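Local coordinates for protein truncated hemoglobin 4 (Chlamydomonas reinhardtii, PDB 6BME) that binds a heme whose iron is held by a histidine and a lysine as axial ligands, and as a truncated globin may bind oxygen, at residues I73-D84 and R115-K126. Sequence-based numbering, arbitrary orientation.
With HEM (protoporphyrin IX containing Fe), chain C.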
loop_
_atom_site.group_PDB
_atom_site.type_symbol
_atom_site.label_atom_id
_atom_site.label_comp_id
_atom_site.label_asym_id
_atom_site.label_seq_id
_atom_site.Cartn_x
_atom_site.Cartn_y
_atom_site.Cartn_z
ATOM N N ILE A 73 12.327 2.793 7.455
ATOM C CA ILE A 73 13.371 1.819 7.157
ATOM C C ILE A 73 14.619 2.105 7.983
ATOM O O ILE A 73 15.306 1.183 8.434
ATOM C CB ILE A 73 13.682 1.829 5.644
ATOM C CG1 ILE A 73 12.457 1.388 4.838
ATOM C CG2 ILE A 73 14.879 0.924 5.308
ATOM C CD1 ILE A 73 12.589 1.658 3.338
ATOM N N ILE A 74 14.942 3.380 8.172
ATOM C CA ILE A 74 16.188 3.755 8.836
ATOM C C ILE A 74 16.051 3.756 10.352
ATOM O O ILE A 74 16.968 3.343 11.063
ATOM C CB ILE A 74 16.657 5.127 8.314
ATOM C CG1 ILE A 74 17.082 5.005 6.855
ATOM C CG2 ILE A 74 17.782 5.672 9.188
ATOM C CD1 ILE A 74 17.195 6.350 6.130
ATOM N N ASN A 75 14.915 4.201 10.873
ATOM C CA ASN A 75 14.756 4.404 12.302
ATOM C C ASN A 75 13.817 3.396 12.951
ATOM O O ASN A 75 13.781 3.320 14.184
ATOM C CB ASN A 75 14.231 5.821 12.576
ATOM C CG ASN A 75 15.266 6.898 12.310
ATOM O OD1 ASN A 75 16.471 6.639 12.293
ATOM N ND2 ASN A 75 14.795 8.133 12.140
ATOM N N ARG A 76 13.051 2.624 12.168
ATOM C CA ARG A 76 12.046 1.739 12.747
ATOM C C ARG A 76 12.095 0.304 12.217
ATOM O O ARG A 76 11.160 -0.467 12.474
ATOM C CB ARG A 76 10.637 2.320 12.522
ATOM C CG ARG A 76 10.452 3.788 12.935
ATOM C CD ARG A 76 10.017 3.955 14.377
ATOM N NE ARG A 76 8.717 3.333 14.612
ATOM C CZ ARG A 76 7.550 3.861 14.250
ATOM N NH1 ARG A 76 7.511 5.033 13.627
ATOM N NH2 ARG A 76 6.423 3.209 14.504
ATOM N N GLY A 77 13.129 -0.074 11.466
ATOM C CA GLY A 77 13.284 -1.455 11.052
ATOM C C GLY A 77 12.289 -1.945 10.023
ATOM O O GLY A 77 12.058 -3.153 9.933
ATOM N N LEU A 78 11.700 -1.047 9.235
ATOM C CA LEU A 78 10.776 -1.459 8.179
ATOM C C LEU A 78 11.528 -2.270 7.130
ATOM O O LEU A 78 12.615 -1.876 6.688
ATOM C CB LEU A 78 10.129 -0.229 7.541
ATOM C CG LEU A 78 9.041 -0.550 6.513
ATOM C CD1 LEU A 78 7.931 -1.255 7.243
ATOM C CD2 LEU A 78 8.514 0.714 5.795
ATOM N N ASN A 79 10.971 -3.416 6.736
ATOM C CA ASN A 79 11.739 -4.332 5.897
ATOM C C ASN A 79 10.854 -4.998 4.843
ATOM O O ASN A 79 9.653 -4.727 4.728
ATOM C CB ASN A 79 12.481 -5.366 6.764
ATOM C CG ASN A 79 11.545 -6.281 7.539
ATOM O OD1 ASN A 79 10.570 -6.777 7.005
ATOM N ND2 ASN A 79 11.859 -6.516 8.808
ATOM N N LEU A 80 11.479 -5.886 4.060
ATOM C CA LEU A 80 10.787 -6.528 2.950
ATOM C C LEU A 80 9.669 -7.446 3.430
ATOM O O LEU A 80 8.675 -7.636 2.716
ATOM C CB LEU A 80 11.790 -7.313 2.100
ATOM C CG LEU A 80 12.714 -6.493 1.196
ATOM C CD1 LEU A 80 13.706 -7.397 0.520
ATOM C CD2 LEU A 80 11.910 -5.692 0.153
ATOM N N THR A 81 9.820 -8.054 4.610
ATOM C CA THR A 81 8.734 -8.875 5.133
ATOM C C THR A 81 7.510 -8.006 5.395
ATOM O O THR A 81 6.379 -8.394 5.094
ATOM C CB THR A 81 9.168 -9.597 6.411
ATOM O OG1 THR A 81 10.395 -10.310 6.176
ATOM C CG2 THR A 81 8.105 -10.606 6.853
ATOM N N HIS A 82 7.722 -6.810 5.931
ATOM C CA HIS A 82 6.598 -5.907 6.130
ATOM C C HIS A 82 5.964 -5.527 4.797
ATOM O O HIS A 82 4.732 -5.560 4.663
ATOM C CB HIS A 82 7.055 -4.671 6.896
ATOM C CG HIS A 82 7.628 -4.984 8.244
ATOM N ND1 HIS A 82 8.839 -4.489 8.670
ATOM C CD2 HIS A 82 7.162 -5.756 9.253
ATOM C CE1 HIS A 82 9.088 -4.928 9.890
ATOM N NE2 HIS A 82 8.093 -5.709 10.262
ATOM N N PHE A 83 6.791 -5.191 3.791
ATOM C CA PHE A 83 6.265 -4.843 2.469
ATOM C C PHE A 83 5.433 -5.978 1.891
ATOM O O PHE A 83 4.354 -5.751 1.328
ATOM C CB PHE A 83 7.394 -4.498 1.495
ATOM C CG PHE A 83 6.914 -4.262 0.076
ATOM C CD1 PHE A 83 6.737 -5.325 -0.808
ATOM C CD2 PHE A 83 6.614 -2.977 -0.364
ATOM C CE1 PHE A 83 6.272 -5.110 -2.099
ATOM C CE2 PHE A 83 6.156 -2.748 -1.659
ATOM C CZ PHE A 83 5.979 -3.816 -2.527
ATOM N N ASP A 84 5.957 -7.208 1.962
ATOM C CA ASP A 84 5.243 -8.342 1.387
ATOM C C ASP A 84 3.933 -8.610 2.113
ATOM O O ASP A 84 2.995 -9.150 1.510
ATOM C CB ASP A 84 6.126 -9.592 1.404
ATOM C CG ASP A 84 7.314 -9.477 0.466
ATOM O OD1 ASP A 84 7.235 -8.671 -0.486
ATOM O OD2 ASP A 84 8.330 -10.187 0.670
ATOM N N ARG A 115 8.824 -3.021 -4.853
ATOM C CA ARG A 115 9.393 -3.786 -3.746
ATOM C C ARG A 115 10.868 -3.486 -3.484
ATOM O O ARG A 115 11.230 -3.328 -2.306
ATOM C CB ARG A 115 9.176 -5.286 -4.002
ATOM C CG ARG A 115 9.633 -6.210 -2.863
ATOM C CD ARG A 115 9.173 -7.655 -3.124
ATOM N NE ARG A 115 9.487 -8.561 -2.012
ATOM C CZ ARG A 115 10.677 -9.124 -1.810
ATOM N NH1 ARG A 115 11.688 -8.893 -2.643
ATOM N NH2 ARG A 115 10.860 -9.930 -0.772
ATOM N N PRO A 116 11.754 -3.384 -4.488
ATOM C CA PRO A 116 13.172 -3.114 -4.186
ATOM C C PRO A 116 13.426 -1.837 -3.398
ATOM O O PRO A 116 14.489 -1.725 -2.779
ATOM C CB PRO A 116 13.808 -3.043 -5.578
ATOM C CG PRO A 116 12.961 -3.932 -6.395
ATOM C CD PRO A 116 11.570 -3.681 -5.918
ATOM N N LEU A 117 12.498 -0.875 -3.387
ATOM C CA LEU A 117 12.700 0.334 -2.595
ATOM C C LEU A 117 12.502 0.103 -1.105
ATOM O O LEU A 117 12.751 1.018 -0.310
ATOM C CB LEU A 117 11.748 1.438 -3.057
ATOM C CG LEU A 117 11.628 1.644 -4.573
ATOM C CD1 LEU A 117 10.464 2.568 -4.897
ATOM C CD2 LEU A 117 12.931 2.162 -5.170
ATOM N N PHE A 118 12.032 -1.075 -0.713
ATOM C CA PHE A 118 11.860 -1.419 0.688
ATOM C C PHE A 118 12.913 -2.403 1.162
ATOM O O PHE A 118 12.777 -2.974 2.248
ATOM C CB PHE A 118 10.443 -1.946 0.921
ATOM C CG PHE A 118 9.407 -0.869 0.817
ATOM C CD1 PHE A 118 8.928 -0.473 -0.422
ATOM C CD2 PHE A 118 8.975 -0.188 1.959
ATOM C CE1 PHE A 118 7.984 0.556 -0.535
ATOM C CE2 PHE A 118 8.040 0.837 1.863
ATOM C CZ PHE A 118 7.547 1.215 0.607
ATOM N N ASP A 119 13.980 -2.578 0.387
ATOM C CA ASP A 119 15.110 -3.400 0.790
ATOM C C ASP A 119 16.015 -2.592 1.719
ATOM O O ASP A 119 16.677 -1.643 1.272
ATOM C CB ASP A 119 15.871 -3.882 -0.446
ATOM C CG ASP A 119 17.034 -4.804 -0.109
ATOM O OD1 ASP A 119 17.431 -4.915 1.074
ATOM O OD2 ASP A 119 17.559 -5.419 -1.055
ATOM N N PRO A 120 16.103 -2.959 2.998
ATOM C CA PRO A 120 16.916 -2.166 3.936
ATOM C C PRO A 120 18.386 -2.106 3.563
ATOM O O PRO A 120 19.066 -1.163 3.971
ATOM C CB PRO A 120 16.712 -2.888 5.274
ATOM C CG PRO A 120 15.431 -3.693 5.085
ATOM C CD PRO A 120 15.462 -4.105 3.660
ATOM N N GLU A 121 18.896 -3.072 2.799
ATOM C CA GLU A 121 20.306 -3.027 2.418
ATOM C C GLU A 121 20.637 -1.809 1.564
ATOM O O GLU A 121 21.808 -1.426 1.478
ATOM C CB GLU A 121 20.694 -4.316 1.694
ATOM C CG GLU A 121 20.664 -5.548 2.599
ATOM C CD GLU A 121 21.942 -5.727 3.418
ATOM O OE1 GLU A 121 22.291 -6.892 3.723
ATOM O OE2 GLU A 121 22.604 -4.717 3.751
ATOM N N ARG A 122 19.632 -1.180 0.955
ATOM C CA ARG A 122 19.827 0.022 0.155
ATOM C C ARG A 122 19.973 1.298 0.986
ATOM O O ARG A 122 20.267 2.354 0.415
ATOM C CB ARG A 122 18.661 0.165 -0.833
ATOM C CG ARG A 122 18.633 -0.944 -1.888
ATOM C CD ARG A 122 17.598 -0.689 -2.967
ATOM N NE ARG A 122 17.883 -1.457 -4.178
ATOM C CZ ARG A 122 17.396 -2.670 -4.431
ATOM N NH1 ARG A 122 17.719 -3.295 -5.561
ATOM N NH2 ARG A 122 16.587 -3.259 -3.559
ATOM N N TYR A 123 19.818 1.231 2.307
ATOM C CA TYR A 123 19.811 2.409 3.166
ATOM C C TYR A 123 20.970 2.340 4.151
ATOM O O TYR A 123 21.444 1.252 4.483
ATOM C CB TYR A 123 18.466 2.516 3.923
ATOM C CG TYR A 123 17.279 2.689 3.012
ATOM C CD1 TYR A 123 16.748 1.606 2.314
ATOM C CD2 TYR A 123 16.693 3.940 2.831
ATOM C CE1 TYR A 123 15.652 1.768 1.463
ATOM C CE2 TYR A 123 15.602 4.109 1.987
ATOM C CZ TYR A 123 15.085 3.019 1.309
ATOM O OH TYR A 123 14.005 3.185 0.474
ATOM N N LYS A 124 21.430 3.505 4.619
ATOM C CA LYS A 124 22.490 3.583 5.622
ATOM C C LYS A 124 21.929 4.065 6.960
ATOM O O LYS A 124 20.804 4.554 7.047
ATOM C CB LYS A 124 23.609 4.528 5.162
ATOM C CG LYS A 124 24.292 4.141 3.860
ATOM C CD LYS A 124 25.266 3.001 4.076
ATOM C CE LYS A 124 26.211 2.848 2.894
ATOM N NZ LYS A 124 25.480 2.754 1.606
ATOM N N GLY A 125 22.741 3.931 8.011
ATOM C CA GLY A 125 22.389 4.499 9.303
ATOM C C GLY A 125 21.186 3.875 9.982
ATOM O O GLY A 125 20.522 4.541 10.792
ATOM N N LYS A 126 20.893 2.606 9.689
ATOM C CA LYS A 126 19.720 1.954 10.248
ATOM C C LYS A 126 19.938 1.592 11.716
ATOM O O LYS A 126 21.064 1.524 12.207
ATOM C CB LYS A 126 19.381 0.694 9.445
ATOM C CG LYS A 126 19.097 0.967 7.980
ATOM C CD LYS A 126 18.563 -0.281 7.264
ATOM C CE LYS A 126 19.621 -1.385 7.205
ATOM N NZ LYS A 126 20.816 -0.982 6.409
HETATM C CHA HEM C . 2.858 6.853 4.199
HETATM C CHB HEM C . 1.980 4.645 -0.009
HETATM C CHC HEM C . 4.293 0.749 1.699
HETATM C CHD HEM C . 3.544 2.443 6.156
HETATM C C1A HEM C . 2.436 6.666 2.901
HETATM C C2A HEM C . 1.785 7.620 2.013
HETATM C C3A HEM C . 1.544 6.974 0.855
HETATM C C4A HEM C . 2.027 5.617 0.965
HETATM C CMA HEM C . 0.885 7.521 -0.427
HETATM C CAA HEM C . 1.437 9.110 2.325
HETATM C CBA HEM C . 0.474 9.238 3.507
HETATM C CGA HEM C . -0.043 10.653 3.688
HETATM O O1A HEM C . 0.777 11.591 3.939
HETATM O O2A HEM C . -1.295 10.825 3.602
HETATM C C1B HEM C . 2.653 3.440 0.042
HETATM C C2B HEM C . 3.005 2.591 -1.079
HETATM C C3B HEM C . 3.656 1.526 -0.588
HETATM C C4B HEM C . 3.706 1.654 0.848
HETATM C CMB HEM C . 2.711 2.893 -2.567
HETATM C CAB HEM C . 4.243 0.297 -1.324
HETATM C CBB HEM C . 3.833 -0.119 -2.521
HETATM C C1C HEM C . 4.207 0.822 3.065
HETATM C C2C HEM C . 4.534 -0.229 3.982
HETATM C C3C HEM C . 4.310 0.206 5.220
HETATM C C4C HEM C . 3.850 1.581 5.126
HETATM C CMC HEM C . 5.023 -1.633 3.563
HETATM C CAC HEM C . 4.524 -0.636 6.492
HETATM C CBC HEM C . 3.705 -0.506 7.540
HETATM C C1D HEM C . 3.373 3.810 6.012
HETATM C C2D HEM C . 3.315 4.786 7.081
HETATM C C3D HEM C . 3.120 5.987 6.539
HETATM C C4D HEM C . 3.051 5.828 5.107
HETATM C CMD HEM C . 3.435 4.450 8.578
HETATM C CAD HEM C . 2.955 7.353 7.267
HETATM C CBD HEM C . 4.314 7.903 7.678
HETATM C CGD HEM C . 4.069 9.194 8.426
HETATM O O1D HEM C . 3.171 9.970 8.011
HETATM O O2D HEM C . 4.782 9.449 9.422
HETATM N NA HEM C . 2.547 5.469 2.232
HETATM N NB HEM C . 3.102 2.839 1.208
HETATM N NC HEM C . 3.805 1.912 3.796
HETATM N ND HEM C . 3.220 4.485 4.810
HETATM FE FE HEM C . 3.153 3.659 3.018
#
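Asp84 and Arg115 join in a side-on salt bridge, NE to OD1 at 2.7 Å and NH2 to OD2 at 2.9 Å. Both oxygens use their syn lone pairs, and carboxylate and guanidinium lie nearly coplanar, 7° apart. Arg115 gets there on an extended chain whose CG stands anti to the backbone N (chi1 -176°), running past Phe83 while Leu80 covers one guanidinium face. A methionine in its place would probably leave the Asp84 carboxylate without its charged mate and the Leu80 side chain without that flat group to pack on.

Most of the remaining contact is aromatic and aliphatic packing. Arg115 CA makes a CH-pi contact over one face of Phe83, 3.9 Å from the ring centroid. Phe83 CD2 lies over a face of Phe118, the two rings inclined at 37°, while Leu78 CD2 meets the Phe118 edge. Ile73 sits on Tyr123, CG2 over the ring face and CD1 3.5 Å from CZ; the Tyr123 OH donates to Leu117 O at 2.6 Å, holding the end of the side chain. Leu78 O and Asn79 CB both rest against Pro120 CG.

Between backbones, Lys126 CA approaches Ile74 O at 3.2 Å in a CA-H...O contact. Lys126 bends back so that NZ donates to Pro120 O and Tyr123 O, bracing the turn of 120-126 from within.

Phe118 CZ reaches heme CHC at 3.5 Å, and its ring meets axial ligand His69 edge-to-face. The tail after helix 101-114 thus packs across the turn joining helix 62-75 to helix 80-96, and Leu78, Phe83 and Phe118 line part of the heme pocket of the 2-on-2 globin domain.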